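Local coordinates for hypothetical oxidoreductase (Sinorhizobium meliloti, PDB 3RH7), which binds flavin mononucleotide through a split-barrel fold and probably acts as an NADPH-dependent flavin reductase, at residues A179-E191 with L206-L220. Numbering follows the deposited sequence.
Sequences AVEGEIRLGAVLE and LPNCTVEGGDPARTL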
loop_
_atom_site.group_PDB
_atom_site.type_symbol
_atom_site.label_atom_id
_atom_site.label_comp_id
_atom_site.label_asym_id
_atom_site.label_seq_id
_atom_site.Cartn_x
_atom_site.Cartn_y
_atom_site.Cartn_z
ATOM N N ALA A 179 10.984 9.707 -18.829
ATOM C CA ALA A 179 10.605 8.996 -20.050
ATOM C C ALA A 179 10.474 9.928 -21.256
ATOM O O ALA A 179 10.851 9.551 -22.368
ATOM C CB ALA A 179 9.291 8.275 -19.820
ATOM N N VAL A 180 9.968 11.143 -21.022
ATOM C CA VAL A 180 9.758 12.117 -22.086
ATOM C C VAL A 180 11.096 12.788 -22.473
ATOM O O VAL A 180 11.275 13.135 -23.649
ATOM C CB VAL A 180 8.665 13.148 -21.711
ATOM C CG1 VAL A 180 8.529 14.232 -22.787
ATOM C CG2 VAL A 180 7.318 12.448 -21.450
ATOM N N GLU A 181 12.033 12.933 -21.502
ATOM C CA GLU A 181 13.350 13.552 -21.687
ATOM C C GLU A 181 14.214 12.795 -22.737
ATOM O O GLU A 181 15.042 13.400 -23.418
ATOM C CB GLU A 181 14.083 13.639 -20.346
ATOM C CG GLU A 181 14.136 15.023 -19.730
ATOM C CD GLU A 181 14.788 15.065 -18.360
ATOM O OE1 GLU A 181 16.036 14.957 -18.282
ATOM O OE2 GLU A 181 14.043 15.198 -17.362
ATOM N N GLY A 182 14.002 11.497 -22.868
ATOM C CA GLY A 182 14.708 10.684 -23.842
ATOM C C GLY A 182 14.703 9.229 -23.459
ATOM O O GLY A 182 13.812 8.791 -22.713
ATOM N N GLU A 183 15.702 8.473 -23.962
ATOM C CA GLU A 183 15.833 7.040 -23.660
ATOM C C GLU A 183 16.038 6.827 -22.157
ATOM O O GLU A 183 16.636 7.682 -21.485
ATOM C CB GLU A 183 16.947 6.346 -24.478
ATOM C CG GLU A 183 18.341 6.810 -24.115
ATOM C CD GLU A 183 19.546 6.205 -24.816
ATOM O OE1 GLU A 183 19.378 5.491 -25.830
ATOM O OE2 GLU A 183 20.675 6.513 -24.369
ATOM N N ILE A 184 15.482 5.732 -21.634
ATOM C CA ILE A 184 15.612 5.378 -20.230
ATOM C C ILE A 184 16.286 4.000 -20.105
ATOM O O ILE A 184 16.030 3.082 -20.904
ATOM C CB ILE A 184 14.254 5.396 -19.466
ATOM C CG1 ILE A 184 13.183 4.596 -20.247
ATOM C CG2 ILE A 184 13.816 6.806 -19.090
ATOM C CD1 ILE A 184 11.679 4.845 -20.004
ATOM N N ARG A 185 17.138 3.857 -19.084
ATOM C CA ARG A 185 17.706 2.568 -18.781
ATOM C C ARG A 185 16.757 1.919 -17.788
ATOM O O ARG A 185 16.552 2.450 -16.687
ATOM C CB ARG A 185 19.121 2.682 -18.230
ATOM C CG ARG A 185 19.567 1.356 -17.674
ATOM C CD ARG A 185 20.910 1.431 -17.037
ATOM N NE ARG A 185 21.979 1.326 -18.019
ATOM C CZ ARG A 185 22.777 2.332 -18.325
ATOM N NH1 ARG A 185 22.624 3.518 -17.727
ATOM N NH2 ARG A 185 23.749 2.169 -19.222
ATOM N N LEU A 186 16.134 0.806 -18.195
ATOM C CA LEU A 186 15.204 0.092 -17.332
ATOM C C LEU A 186 15.949 -0.953 -16.554
ATOM O O LEU A 186 16.427 -1.926 -17.142
ATOM C CB LEU A 186 14.083 -0.556 -18.139
ATOM C CG LEU A 186 13.278 0.337 -19.048
ATOM C CD1 LEU A 186 12.207 -0.454 -19.697
ATOM C CD2 LEU A 186 12.686 1.507 -18.274
ATOM N N GLY A 187 16.088 -0.726 -15.255
ATOM C CA GLY A 187 16.761 -1.668 -14.371
ATOM C C GLY A 187 15.802 -2.357 -13.432
ATOM O O GLY A 187 14.659 -1.921 -13.283
ATOM N N ALA A 188 16.254 -3.413 -12.766
ATOM C CA ALA A 188 15.412 -4.124 -11.825
ATOM C C ALA A 188 16.185 -4.723 -10.669
ATOM O O ALA A 188 17.294 -5.231 -10.848
ATOM C CB ALA A 188 14.650 -5.228 -12.534
ATOM N N VAL A 189 15.567 -4.689 -9.474
ATOM C CA VAL A 189 16.051 -5.346 -8.251
ATOM C C VAL A 189 15.212 -6.611 -8.200
ATOM O O VAL A 189 14.112 -6.611 -7.622
ATOM C CB VAL A 189 15.969 -4.461 -6.977
ATOM C CG1 VAL A 189 16.361 -5.253 -5.742
ATOM C CG2 VAL A 189 16.855 -3.229 -7.114
ATOM N N LEU A 190 15.658 -7.633 -8.969
ATOM C CA LEU A 190 14.963 -8.901 -9.169
ATOM C C LEU A 190 15.345 -9.891 -8.081
ATOM O O LEU A 190 16.498 -10.336 -8.027
ATOM C CB LEU A 190 15.305 -9.443 -10.569
ATOM C CG LEU A 190 14.627 -10.723 -11.029
ATOM C CD1 LEU A 190 13.164 -10.501 -11.366
ATOM C CD2 LEU A 190 15.306 -11.256 -12.239
ATOM N N GLU A 191 14.378 -10.235 -7.223
ATOM C CA GLU A 191 14.605 -11.128 -6.099
ATOM C C GLU A 191 14.134 -12.578 -6.337
ATOM O O GLU A 191 13.050 -12.783 -6.884
ATOM C CB GLU A 191 13.914 -10.577 -4.851
ATOM C CG GLU A 191 14.625 -9.394 -4.225
ATOM C CD GLU A 191 13.979 -8.820 -2.979
ATOM O OE1 GLU A 191 13.325 -9.591 -2.236
ATOM O OE2 GLU A 191 14.167 -7.607 -2.724
ATOM N N LEU A 206 23.357 -4.665 -12.429
ATOM C CA LEU A 206 21.953 -5.009 -12.327
ATOM C C LEU A 206 21.394 -5.305 -13.721
ATOM O O LEU A 206 21.885 -4.723 -14.694
ATOM C CB LEU A 206 21.172 -3.874 -11.665
ATOM C CG LEU A 206 21.145 -3.874 -10.161
ATOM C CD1 LEU A 206 20.634 -2.535 -9.639
ATOM C CD2 LEU A 206 20.326 -5.069 -9.615
ATOM N N PRO A 207 20.404 -6.216 -13.875
ATOM C CA PRO A 207 19.874 -6.481 -15.225
ATOM C C PRO A 207 19.203 -5.241 -15.770
ATOM O O PRO A 207 18.482 -4.581 -15.019
ATOM C CB PRO A 207 18.866 -7.607 -14.983
ATOM C CG PRO A 207 18.461 -7.443 -13.555
ATOM C CD PRO A 207 19.699 -7.032 -12.857
ATOM N N ASN A 208 19.505 -4.860 -17.021
ATOM C CA ASN A 208 18.885 -3.653 -17.587
ATOM C C ASN A 208 18.905 -3.643 -19.093
ATOM O O ASN A 208 19.737 -4.320 -19.714
ATOM C CB ASN A 208 19.584 -2.389 -17.079
ATOM C CG ASN A 208 20.977 -2.194 -17.635
ATOM O OD1 ASN A 208 21.176 -1.493 -18.640
ATOM N ND2 ASN A 208 21.957 -2.836 -17.009
ATOM N N CYS A 209 18.042 -2.804 -19.666
ATOM C CA CYS A 209 17.959 -2.549 -21.093
ATOM C C CYS A 209 17.448 -1.134 -21.309
ATOM O O CYS A 209 16.520 -0.719 -20.625
ATOM C CB CYS A 209 17.101 -3.589 -21.812
ATOM S SG CYS A 209 15.343 -3.577 -21.367
ATOM N N THR A 210 18.112 -0.380 -22.205
ATOM C CA THR A 210 17.796 1.021 -22.517
ATOM C C THR A 210 16.904 1.076 -23.754
ATOM O O THR A 210 17.295 0.643 -24.843
ATOM C CB THR A 210 19.088 1.837 -22.685
ATOM O OG1 THR A 210 19.923 1.647 -21.541
ATOM C CG2 THR A 210 18.836 3.300 -22.900
ATOM N N VAL A 211 15.702 1.639 -23.573
ATOM C CA VAL A 211 14.662 1.778 -24.596
ATOM C C VAL A 211 14.076 3.189 -24.561
ATOM O O VAL A 211 14.345 3.944 -23.615
ATOM C CB VAL A 211 13.544 0.716 -24.393
ATOM C CG1 VAL A 211 14.089 -0.704 -24.515
ATOM C CG2 VAL A 211 12.827 0.901 -23.045
ATOM N N GLU A 212 13.256 3.542 -25.574
ATOM C CA GLU A 212 12.539 4.827 -25.617
ATOM C C GLU A 212 11.155 4.559 -26.162
ATOM O O GLU A 212 10.970 4.447 -27.376
ATOM C CB GLU A 212 13.276 5.882 -26.442
ATOM C CG GLU A 212 12.661 7.275 -26.374
ATOM C CD GLU A 212 13.427 8.419 -27.025
ATOM O OE1 GLU A 212 14.491 8.193 -27.654
ATOM O OE2 GLU A 212 12.939 9.565 -26.896
ATOM N N GLY A 213 10.199 4.400 -25.259
ATOM C CA GLY A 213 8.830 4.112 -25.651
ATOM C C GLY A 213 8.396 2.730 -25.258
ATOM O O GLY A 213 9.211 1.788 -25.288
ATOM N N GLY A 214 7.109 2.646 -24.884
ATOM C CA GLY A 214 6.430 1.434 -24.449
ATOM C C GLY A 214 6.257 1.391 -22.950
ATOM O O GLY A 214 6.725 2.297 -22.252
ATOM N N ASP A 215 5.559 0.344 -22.446
ATOM C CA ASP A 215 5.329 0.176 -21.019
ATOM C C ASP A 215 6.629 -0.314 -20.416
ATOM O O ASP A 215 7.110 -1.373 -20.803
ATOM C CB ASP A 215 4.150 -0.761 -20.730
ATOM C CG ASP A 215 3.671 -0.762 -19.275
ATOM O OD1 ASP A 215 4.545 -0.789 -18.357
ATOM O OD2 ASP A 215 2.420 -0.827 -19.050
ATOM N N PRO A 216 7.279 0.498 -19.560
ATOM C CA PRO A 216 8.567 0.087 -18.992
ATOM C C PRO A 216 8.473 -1.266 -18.259
ATOM O O PRO A 216 9.399 -2.099 -18.383
ATOM C CB PRO A 216 8.931 1.243 -18.047
ATOM C CG PRO A 216 7.632 1.916 -17.751
ATOM C CD PRO A 216 6.864 1.809 -19.027
ATOM N N ALA A 217 7.332 -1.508 -17.553
ATOM C CA ALA A 217 7.129 -2.757 -16.849
ATOM C C ALA A 217 7.011 -3.924 -17.829
ATOM O O ALA A 217 7.732 -4.913 -17.641
ATOM C CB ALA A 217 5.912 -2.671 -15.979
ATOM N N ARG A 218 6.186 -3.792 -18.908
ATOM C CA ARG A 218 6.063 -4.814 -19.966
ATOM C C ARG A 218 7.421 -5.148 -20.612
ATOM O O ARG A 218 7.778 -6.332 -20.751
ATOM C CB ARG A 218 5.118 -4.352 -21.072
ATOM C CG ARG A 218 3.626 -4.486 -20.777
ATOM C CD ARG A 218 2.838 -4.085 -22.005
ATOM N NE ARG A 218 3.124 -4.957 -23.157
ATOM C CZ ARG A 218 2.508 -6.115 -23.405
ATOM N NH1 ARG A 218 1.548 -6.559 -22.587
ATOM N NH2 ARG A 218 2.845 -6.839 -24.470
ATOM N N THR A 219 8.162 -4.099 -21.006
ATOM C CA THR A 219 9.483 -4.187 -21.633
ATOM C C THR A 219 10.475 -4.965 -20.731
ATOM O O THR A 219 11.146 -5.916 -21.181
ATOM C CB THR A 219 9.989 -2.778 -21.937
ATOM O OG1 THR A 219 9.095 -2.145 -22.846
ATOM C CG2 THR A 219 11.400 -2.765 -22.515
ATOM N N LEU A 220 10.519 -4.558 -19.454
ATOM C CA LEU A 220 11.412 -5.117 -18.462
ATOM C C LEU A 220 11.054 -6.539 -18.145
ATOM O O LEU A 220 11.964 -7.346 -17.998
ATOM C CB LEU A 220 11.372 -4.261 -17.210
ATOM C CG LEU A 220 12.467 -4.453 -16.193
ATOM C CD1 LEU A 220 13.838 -4.315 -16.811
ATOM C CD2 LEU A 220 12.294 -3.459 -15.061
#
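Strands 184-191 and 208-211 pair antiparallel at one margin of the four-stranded mixed sheet in the C-terminal part of the chain, a Nudix-like unit apart from the flavin-binding split barrel, and helix 216-228 packs on one face of the pair. Strand 208-211 is outermost within this chain; strand 249-257 flanks 184-191 on its other side. Ile-184 with Val-211 and Leu-186 with Cys-209 form the hydrogen-bonded pairs, Leu-186 N donating to Cys-209 O at 2.9 Å. Beyond them the ladder fades into a weak bond from Ala-188 N to Pro-207 O.

The helix-facing side is apolar. Leu-186 drives its two methyls between strand and helix, CD1 lying 3.7 Å from Val-211 CG2 and CD2 3.8 Å from Pro-216 CB, while Leu-220 CD2 rests 3.9 Å from Ala-188 CB. The other face is polar: Arg-185 crosses Asn-208 at a slant, its bend at chi3 (-83°) bringing NE to the amide oxygen, while NH1 forms a salt bridge with Asp-246. Asn-208 ND2 donates back to Leu-206 O, steadying the amide, whose OD1 takes Arg-185 NE at 3.0 Å, within the guanidinium plane but 65° out of the amide's carbonyl plane.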